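Local coordinates for Galactose/lactose metabolism regulatory protein GAL80 (Saccharomyces cerevisiae, PDB 3BTV), which represses the galactose and lactose metabolic genes by binding the activator GAL4 and blocking its transcriptional activation when no inducing sugar is present, at residues E125-C130 against L209-F214. The protein carries 1 engineered substitution. Numbering follows the deposited sequence.
Sequences EWALAC and LVTTTF
Trp126 reaches from the Rossmann-fold half of Gal80p to Thr211 on helix 209-225 of the C-terminal half, in the two-domain architecture of the GFO/IDH/MocA oxidoreductase family. Strand 121-125 of the parallel sheet runs out into a loop, and the peptide bond between Trp126 and Ala127 is cis. CG anti to the backbone N (chi1 178°) brings the pyrrole edge of the indole up to the helix. Trp126 NE1 donates a hydrogen bond to Thr211 O at 2.8 Å; the N-H...O angle of 148° makes it moderately bent. The acceptor lies close to the indole plane, whereas the donor is tilted 29° out of the carbonyl plane of Thr211.

The cis peptide probably helps to fold Ala127 back over the preceding ring; Ala127 CB stands 3.8 Å above the plane of the Trp126 indole, over its centre. Ala127 CB also packs against Thr211 CG2 at 3.7 Å. The Thr211 rotamer sets CG2 anti to the backbone N, while OG1 hydrogen-bonds Asp208 OD2. A leucine in place of Trp126 would probably leave Thr211 O without its indole donor and deprive the Ala127 methyl of the flat surface beneath it. Beyond the two segments, His216 meets the indole edge-to-face, and Leu411 and His412 of helix 405-424 also pack against it. Beside the hydrogen bond, at the same edge of the indole, Thr212 CA lies near the ring plane, 4.1 Å from Trp126 NE1.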
loop_
_atom_site.group_PDB
_atom_site.type_symbol
_atom_site.label_atom_id
_atom_site.label_comp_id
_atom_site.label_asym_id
_atom_site.label_seq_id
_atom_site.Cartn_x
_atom_site.Cartn_y
_atom_site.Cartn_z
ATOM N N GLU B 125 12.034 14.297 -23.824
ATOM C CA GLU B 125 11.437 13.135 -23.176
ATOM C C GLU B 125 11.679 13.118 -21.680
ATOM O O GLU B 125 12.638 13.711 -21.193
ATOM C CB GLU B 125 11.958 11.852 -23.808
ATOM C CG GLU B 125 11.392 11.630 -25.189
ATOM C CD GLU B 125 11.695 10.254 -25.711
ATOM O OE1 GLU B 125 12.875 9.847 -25.625
ATOM O OE2 GLU B 125 10.756 9.582 -26.200
ATOM N N TRP B 126 10.777 12.468 -20.953
ATOM C CA TRP B 126 10.968 12.218 -19.528
ATOM C C TRP B 126 11.909 11.025 -19.408
ATOM O O TRP B 126 11.758 10.061 -20.149
ATOM C CB TRP B 126 9.628 11.920 -18.846
ATOM C CG TRP B 126 9.786 11.600 -17.389
ATOM C CD1 TRP B 126 9.784 10.367 -16.825
ATOM C CD2 TRP B 126 10.015 12.530 -16.325
ATOM N NE1 TRP B 126 9.997 10.465 -15.478
ATOM C CE2 TRP B 126 10.145 11.786 -15.143
ATOM C CE3 TRP B 126 10.135 13.921 -16.261
ATOM C CZ2 TRP B 126 10.370 12.383 -13.898
ATOM C CZ3 TRP B 126 10.354 14.513 -15.029
ATOM C CH2 TRP B 126 10.478 13.746 -13.867
ATOM N N ALA B 127 12.884 11.072 -18.502
ATOM C CA ALA B 127 13.061 12.162 -17.553
ATOM C C ALA B 127 13.832 13.326 -18.158
ATOM O O ALA B 127 14.641 13.150 -19.072
ATOM C CB ALA B 127 13.781 11.650 -16.299
ATOM N N LEU B 128 13.593 14.521 -17.625
ATOM C CA LEU B 128 14.227 15.717 -18.152
ATOM C C LEU B 128 15.745 15.642 -17.973
ATOM O O LEU B 128 16.501 15.931 -18.895
ATOM C CB LEU B 128 13.672 16.975 -17.473
ATOM C CG LEU B 128 14.306 18.287 -17.956
ATOM C CD1 LEU B 128 14.266 18.390 -19.487
ATOM C CD2 LEU B 128 13.620 19.488 -17.315
ATOM N N ALA B 129 16.183 15.225 -16.790
ATOM C CA ALA B 129 17.613 15.136 -16.513
ATOM C C ALA B 129 17.918 14.069 -15.464
ATOM O O ALA B 129 17.022 13.344 -15.020
ATOM C CB ALA B 129 18.148 16.481 -16.069
ATOM N N CYS B 130 19.189 13.967 -15.089
ATOM C CA CYS B 130 19.644 12.961 -14.122
ATOM C C CYS B 130 19.547 13.404 -12.671
ATOM O O CYS B 130 19.749 12.600 -11.761
ATOM C CB CYS B 130 21.097 12.582 -14.417
ATOM S SG CYS B 130 21.283 11.799 -16.017
ATOM N N LEU B 209 13.559 2.818 -11.326
ATOM C CA LEU B 209 12.210 2.478 -10.879
ATOM C C LEU B 209 11.459 3.698 -10.364
ATOM O O LEU B 209 10.264 3.857 -10.599
ATOM C CB LEU B 209 12.275 1.426 -9.768
ATOM C CG LEU B 209 10.915 0.996 -9.207
ATOM C CD1 LEU B 209 10.084 0.371 -10.332
ATOM C CD2 LEU B 209 11.056 0.030 -8.044
ATOM N N VAL B 210 12.158 4.555 -9.632
ATOM C CA VAL B 210 11.502 5.696 -9.024
ATOM C C VAL B 210 11.284 6.815 -10.034
ATOM O O VAL B 210 10.152 7.274 -10.265
ATOM C CB VAL B 210 12.299 6.216 -7.835
ATOM C CG1 VAL B 210 11.546 7.355 -7.169
ATOM C CG2 VAL B 210 12.533 5.087 -6.846
ATOM N N THR B 211 12.379 7.233 -10.648
ATOM C CA THR B 211 12.365 8.356 -11.562
ATOM C C THR B 211 11.441 8.098 -12.734
ATOM O O THR B 211 10.699 8.978 -13.169
ATOM C CB THR B 211 13.780 8.621 -12.112
ATOM O OG1 THR B 211 14.674 8.865 -11.015
ATOM C CG2 THR B 211 13.767 9.815 -13.047
ATOM N N THR B 212 11.484 6.879 -13.247
ATOM C CA THR B 212 10.830 6.599 -14.510
ATOM C C THR B 212 9.441 6.009 -14.324
ATOM O O THR B 212 8.441 6.636 -14.672
ATOM C CB THR B 212 11.695 5.670 -15.378
ATOM O OG1 THR B 212 13.046 6.149 -15.373
ATOM C CG2 THR B 212 11.167 5.621 -16.825
ATOM N N THR B 213 9.382 4.809 -13.763
ATOM C CA THR B 213 8.133 4.072 -13.655
ATOM C C THR B 213 7.181 4.734 -12.672
ATOM O O THR B 213 6.051 5.043 -13.004
ATOM C CB THR B 213 8.372 2.627 -13.209
ATOM O OG1 THR B 213 9.381 2.045 -14.036
ATOM C CG2 THR B 213 7.081 1.811 -13.332
ATOM N N PHE B 214 7.658 4.959 -11.456
ATOM C CA PHE B 214 6.891 5.707 -10.486
ATOM C C PHE B 214 6.616 7.132 -10.972
ATOM O O PHE B 214 5.521 7.656 -10.776
ATOM C CB PHE B 214 7.614 5.712 -9.145
ATOM C CG PHE B 214 6.949 6.566 -8.107
ATOM C CD1 PHE B 214 5.814 6.127 -7.454
ATOM C CD2 PHE B 214 7.457 7.808 -7.794
ATOM C CE1 PHE B 214 5.209 6.910 -6.509
ATOM C CE2 PHE B 214 6.852 8.599 -6.841
ATOM C CZ PHE B 214 5.735 8.152 -6.201
#